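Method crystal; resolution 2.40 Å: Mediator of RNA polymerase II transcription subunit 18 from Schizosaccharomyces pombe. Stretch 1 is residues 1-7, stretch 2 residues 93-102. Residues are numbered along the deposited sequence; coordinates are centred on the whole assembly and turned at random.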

ATOM      1  N   MET A   1      -5.571 -14.881   4.187  1.00 59.69           N
ATOM      2  CA  MET A   1      -6.224 -13.656   4.729  1.00 60.07           C
ATOM      3  C   MET A   1      -6.869 -12.901   3.570  1.00 58.47           C
ATOM      4  O   MET A   1      -6.325 -12.848   2.469  1.00 58.29           O
ATOM      5  CB  MET A   1      -5.184 -12.789   5.446  1.00 62.36           C
ATOM      6  CG  MET A   1      -5.721 -11.526   6.090  1.00 64.90           C
ATOM      7  SD  MET A   1      -4.515 -10.762   7.226  1.00 68.21           S
ATOM      8  CE  MET A   1      -3.285 -10.139   6.074  1.00 68.89           C
ATOM      9  N   GLN A   2      -8.038 -12.326   3.826  1.00 56.65           N
ATOM     10  CA  GLN A   2      -8.780 -11.612   2.797  1.00 55.15           C
ATOM     11  C   GLN A   2      -8.813 -10.111   3.064  1.00 53.48           C
ATOM     12  O   GLN A   2      -9.149  -9.675   4.166  1.00 51.57           O
ATOM     13  CB  GLN A   2     -10.211 -12.154   2.748  1.00 57.76           C
ATOM     14  CG  GLN A   2     -10.777 -12.394   1.358  1.00 64.11           C
ATOM     15  CD  GLN A   2     -10.049 -13.490   0.608  1.00 64.92           C
ATOM     16  OE1 GLN A   2      -9.794 -14.557   1.153  1.00 68.15           O
ATOM     17  NE2 GLN A   2      -9.718 -13.233  -0.653  1.00 68.46           N
ATOM     18  N   GLU A   3      -8.455  -9.320   2.056  1.00 51.77           N
ATOM     19  CA  GLU A   3      -8.487  -7.871   2.201  1.00 50.50           C
ATOM     20  C   GLU A   3      -9.643  -7.279   1.396  1.00 48.42           C
ATOM     21  O   GLU A   3      -9.704  -7.444   0.177  1.00 46.72           O
ATOM     22  CB  GLU A   3      -7.170  -7.234   1.727  1.00 49.25           C
ATOM     23  CG  GLU A   3      -7.189  -5.701   1.803  1.00 52.15           C
ATOM     24  CD  GLU A   3      -5.864  -5.053   1.414  1.00 55.64           C
ATOM     25  OE1 GLU A   3      -4.843  -5.330   2.073  1.00 57.10           O
ATOM     26  OE2 GLU A   3      -5.843  -4.263   0.448  1.00 57.45           O
ATOM     27  N   LEU A   4     -10.566  -6.611   2.081  1.00 46.60           N
ATOM     28  CA  LEU A   4     -11.686  -5.957   1.406  1.00 47.89           C
ATOM     29  C   LEU A   4     -11.265  -4.483   1.367  1.00 48.73           C
ATOM     30  O   LEU A   4     -10.783  -3.946   2.370  1.00 48.26           O
ATOM     31  CB  LEU A   4     -12.991  -6.151   2.191  1.00 46.20           C
ATOM     32  CG  LEU A   4     -13.461  -7.610   2.303  1.00 49.04           C
ATOM     33  CD1 LEU A   4     -12.657  -8.326   3.396  1.00 45.32           C
ATOM     34  CD2 LEU A   4     -14.956  -7.658   2.639  1.00 46.90           C
ATOM     35  N   TYR A   5     -11.441  -3.822   0.227  1.00 48.18           N
ATOM     36  CA  TYR A   5     -10.971  -2.448   0.134  1.00 48.53           C
ATOM     37  C   TYR A   5     -11.692  -1.559  -0.862  1.00 48.69           C
ATOM     38  O   TYR A   5     -12.507  -2.012  -1.656  1.00 49.34           O
ATOM     39  CB  TYR A   5      -9.494  -2.478  -0.249  1.00 46.83           C
ATOM     40  CG  TYR A   5      -9.300  -3.022  -1.647  1.00 46.48           C
ATOM     41  CD1 TYR A   5      -9.303  -2.167  -2.753  1.00 45.89           C
ATOM     42  CD2 TYR A   5      -9.195  -4.398  -1.874  1.00 46.62           C
ATOM     43  CE1 TYR A   5      -9.214  -2.666  -4.050  1.00 45.67           C
ATOM     44  CE2 TYR A   5      -9.103  -4.914  -3.174  1.00 45.03           C
ATOM     45  CZ  TYR A   5      -9.118  -4.041  -4.255  1.00 47.00           C
ATOM     46  OH  TYR A   5      -9.064  -4.531  -5.540  1.00 45.60           O
ATOM     47  N   LEU A   6     -11.338  -0.280  -0.815  1.00 49.36           N
ATOM     48  CA  LEU A   6     -11.867   0.738  -1.715  1.00 49.23           C
ATOM     49  C   LEU A   6     -10.695   1.656  -1.993  1.00 48.70           C
ATOM     50  O   LEU A   6      -9.857   1.882  -1.115  1.00 50.05           O
ATOM     51  CB  LEU A   6     -13.001   1.525  -1.056  1.00 48.63           C
ATOM     52  CG  LEU A   6     -14.311   0.758  -0.874  1.00 49.77           C
ATOM     53  CD1 LEU A   6     -15.317   1.628  -0.134  1.00 49.24           C
ATOM     54  CD2 LEU A   6     -14.854   0.348  -2.243  1.00 50.30           C
ATOM     55  N   LEU A   7     -10.620   2.168  -3.212  1.00 47.93           N
ATOM     56  CA  LEU A   7      -9.533   3.053  -3.588  1.00 47.92           C
ATOM     57  C   LEU A   7     -10.043   4.377  -4.144  1.00 49.26           C
ATOM     58  O   LEU A   7     -11.114   4.444  -4.750  1.00 48.97           O
ATOM     59  CB  LEU A   7      -8.632   2.373  -4.621  1.00 49.18           C
ATOM     60  CG  LEU A   7      -7.581   1.379  -4.120  1.00 51.20           C
ATOM     61  CD1 LEU A   7      -6.935   0.702  -5.306  1.00 52.61           C
ATOM     62  CD2 LEU A   7      -6.524   2.098  -3.300  1.00 50.01           C
TER
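Stretch 2 (93-102) KCGIRPVNRA

Stretch 2 lies beside stretch 1 as an antiparallel β-strand. Residues 95-102 are extended, with phi between -73° and -156° and psi between 122° and 156°. The axis of this strand approaches that of strand 2-7 to 4.7 Å, and their N-to-C directions differ by 143°, so the pair is antiparallel but distinctly twisted. The contact buries 778 Å², both sides summed.

Lys93 makes no contact. Cys94, still outside the strand, is the first residue to touch: its CB is 3.9 Å from Leu6 CD2, and its SG is 4.1 Å from Leu4 CB.

Gly95 opens the ladder as a hydrogen-bonded pair with Tyr5. Gly95 N donates to Tyr5 O and Tyr5 N to Gly95 O, both at 2.9 Å. Tyr5, with chi1 at 67° (p), lays its ring across the glycine, so that Gly95 CA stands 4.0 Å from the ring centroid of Tyr5 and 21° off its normal, a CH-pi contact over the face. The absence of a side chain makes this possible: an ideal CB on Gly95 would fall 2.4 Å from Tyr5 CZ, a clash.

Ile96 faces Leu4 in a non-hydrogen-bonded pair whose CA atoms are 4.5 Å apart. Here the backbones meet through a CA-H...O contact, Ile96 CA to Glu3 O at 3.3 Å. Ile96 CG1 packs 4.1 Å from Leu4 CG, and its CG2 lies 3.5 Å from Gln2 CG, on the same face of the sheet.

Arg97 returns to the face of Tyr5 and pairs with Glu3. Arg97 N to Glu3 O (3.0 Å) and Glu3 N to Arg97 O (2.9 Å) close the second hydrogen-bonded pair. The side chains reinforce it with a salt bridge, Arg97 NH2 to Glu3 OE2 at 3.0 Å, in which the carboxylate oxygen approaches the guanidinium edge near its plane; Arg97 NE adds a weak bond to the same OE2 of Glu3 at 3.1 Å.

Pro98 lacks an amide hydrogen, which costs nothing in its non-hydrogen-bonded pairing with Gln2 (CA to CA 4.8 Å). Its CG is 3.8 Å from Gln2 NE2.

Val99 N then donates to Met1 O at 2.7 Å with a nearly linear angle of 170°, while Val99 CG1 meets Met1 CE at 3.7 Å and Val99 CG2 meets Glu3 CB at 3.8 Å.

Beyond this the contact thins. Asn100 OD1 accepts a weak bond from Met1 N at 3.4 Å, and the Arg101 guanidinium has Met1 CE over one face. Ala102 is out of reach.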

ATOM      1  N   LYS A  93     -19.007  -2.879  -6.281  1.00 80.06           N
ATOM      2  CA  LYS A  93     -18.966  -3.494  -4.965  1.00 75.85           C
ATOM      3  C   LYS A  93     -17.535  -3.246  -4.479  1.00 71.74           C
ATOM      4  O   LYS A  93     -16.683  -2.845  -5.273  1.00 71.31           O
ATOM      5  CB  LYS A  93     -19.260  -4.990  -5.102  1.00 77.04           C
ATOM      6  CG  LYS A  93     -20.047  -5.583  -3.953  1.00 80.01           C
ATOM      7  CD  LYS A  93     -20.818  -6.822  -4.396  1.00 80.81           C
ATOM      8  CE  LYS A  93     -21.476  -7.529  -3.208  1.00 83.84           C
ATOM      9  NZ  LYS A  93     -22.356  -6.632  -2.392  1.00 83.64           N
ATOM     10  N   CYS A  94     -17.262  -3.449  -3.193  1.00 66.64           N
ATOM     11  CA  CYS A  94     -15.903  -3.233  -2.692  1.00 62.21           C
ATOM     12  C   CYS A  94     -14.977  -4.311  -3.260  1.00 59.54           C
ATOM     13  O   CYS A  94     -15.419  -5.411  -3.580  1.00 60.29           O
ATOM     14  CB  CYS A  94     -15.871  -3.296  -1.165  1.00 60.94           C
ATOM     15  SG  CYS A  94     -15.857  -4.977  -0.504  1.00 60.27           S
ATOM     16  N   GLY A  95     -13.694  -4.000  -3.389  1.00 55.88           N
ATOM     17  CA  GLY A  95     -12.770  -4.979  -3.922  1.00 52.66           C
ATOM     18  C   GLY A  95     -12.350  -6.004  -2.887  1.00 51.93           C
ATOM     19  O   GLY A  95     -12.420  -5.747  -1.684  1.00 52.77           O
ATOM     20  N   ILE A  96     -11.926  -7.173  -3.353  1.00 50.44           N
ATOM     21  CA  ILE A  96     -11.458  -8.237  -2.472  1.00 49.69           C
ATOM     22  C   ILE A  96     -10.232  -8.901  -3.094  1.00 50.09           C
ATOM     23  O   ILE A  96     -10.223  -9.209  -4.289  1.00 50.98           O
ATOM     24  CB  ILE A  96     -12.520  -9.347  -2.256  1.00 49.79           C
ATOM     25  CG1 ILE A  96     -13.791  -8.765  -1.645  1.00 49.99           C
ATOM     26  CG2 ILE A  96     -11.967 -10.412  -1.308  1.00 48.49           C
ATOM     27  CD1 ILE A  96     -14.848  -9.818  -1.358  1.00 50.13           C
ATOM     28  N   ARG A  97      -9.196  -9.112  -2.288  1.00 48.91           N
ATOM     29  CA  ARG A  97      -7.997  -9.768  -2.780  1.00 49.30           C
ATOM     30  C   ARG A  97      -7.334 -10.537  -1.651  1.00 51.29           C
ATOM     31  O   ARG A  97      -7.412 -10.139  -0.490  1.00 51.84           O
ATOM     32  CB  ARG A  97      -7.012  -8.754  -3.354  1.00 48.69           C
ATOM     33  CG  ARG A  97      -6.479  -7.796  -2.330  1.00 48.14           C
ATOM     34  CD  ARG A  97      -5.345  -6.985  -2.883  1.00 49.61           C
ATOM     35  NE  ARG A  97      -4.815  -6.092  -1.861  1.00 53.49           N
ATOM     36  CZ  ARG A  97      -3.638  -5.483  -1.936  1.00 52.76           C
ATOM     37  NH1 ARG A  97      -2.859  -5.667  -2.990  1.00 51.15           N
ATOM     38  NH2 ARG A  97      -3.240  -4.694  -0.949  1.00 53.15           N
ATOM     39  N   PRO A  98      -6.689 -11.665  -1.978  1.00 52.09           N
ATOM     40  CA  PRO A  98      -6.009 -12.483  -0.968  1.00 52.71           C
ATOM     41  C   PRO A  98      -4.736 -11.772  -0.514  1.00 53.34           C
ATOM     42  O   PRO A  98      -4.027 -11.181  -1.328  1.00 54.29           O
ATOM     43  CB  PRO A  98      -5.683 -13.776  -1.723  1.00 53.01           C
ATOM     44  CG  PRO A  98      -6.634 -13.781  -2.888  1.00 51.90           C
ATOM     45  CD  PRO A  98      -6.682 -12.338  -3.287  1.00 52.02           C
ATOM     46  N   VAL A  99      -4.452 -11.820   0.779  1.00 53.41           N
ATOM     47  CA  VAL A  99      -3.248 -11.197   1.309  1.00 54.74           C
ATOM     48  C   VAL A  99      -2.703 -12.057   2.433  1.00 56.58           C
ATOM     49  O   VAL A  99      -3.398 -12.323   3.410  1.00 56.77           O
ATOM     50  CB  VAL A  99      -3.520  -9.790   1.872  1.00 53.82           C
ATOM     51  CG1 VAL A  99      -2.290  -9.285   2.624  1.00 52.41           C
ATOM     52  CG2 VAL A  99      -3.868  -8.840   0.746  1.00 53.06           C
ATOM     53  N   ASN A 100      -1.459 -12.498   2.289  1.00 57.82           N
ATOM     54  CA  ASN A 100      -0.826 -13.322   3.308  1.00 57.72           C
ATOM     55  C   ASN A 100       0.389 -12.592   3.836  1.00 57.11           C
ATOM     56  O   ASN A 100       1.161 -12.012   3.071  1.00 55.37           O
ATOM     57  CB  ASN A 100      -0.439 -14.672   2.717  1.00 60.27           C
ATOM     58  CG  ASN A 100      -1.649 -15.465   2.268  1.00 64.51           C
ATOM     59  OD1 ASN A 100      -2.478 -15.863   3.087  1.00 66.39           O
ATOM     60  ND2 ASN A 100      -1.766 -15.687   0.963  1.00 65.15           N
ATOM     61  N   ARG A 101       0.555 -12.634   5.151  1.00 57.91           N
ATOM     62  CA  ARG A 101       1.650 -11.937   5.807  1.00 60.61           C
ATOM     63  C   ARG A 101       2.386 -12.786   6.825  1.00 61.26           C
ATOM     64  O   ARG A 101       1.809 -13.678   7.447  1.00 62.59           O
ATOM     65  CB  ARG A 101       1.095 -10.686   6.491  1.00 62.97           C
ATOM     66  CG  ARG A 101       2.029  -9.988   7.468  1.00 67.65           C
ATOM     67  CD  ARG A 101       1.308  -8.805   8.084  1.00 71.16           C
ATOM     68  NE  ARG A 101       0.050  -9.221   8.697  1.00 75.87           N
ATOM     69  CZ  ARG A 101      -1.003  -8.428   8.887  1.00 77.35           C
ATOM     70  NH1 ARG A 101      -0.963  -7.156   8.505  1.00 77.29           N
ATOM     71  NH2 ARG A 101      -2.101  -8.911   9.462  1.00 76.92           N
ATOM     72  N   ALA A 102       3.669 -12.488   6.985  1.00 60.97           N
ATOM     73  CA  ALA A 102       4.534 -13.168   7.935  1.00 61.80           C
ATOM     74  C   ALA A 102       5.656 -12.184   8.241  1.00 61.85           C
ATOM     75  O   ALA A 102       6.206 -11.581   7.329  1.00 61.13           O
ATOM     76  CB  ALA A 102       5.097 -14.443   7.317  1.00 60.44           C
TER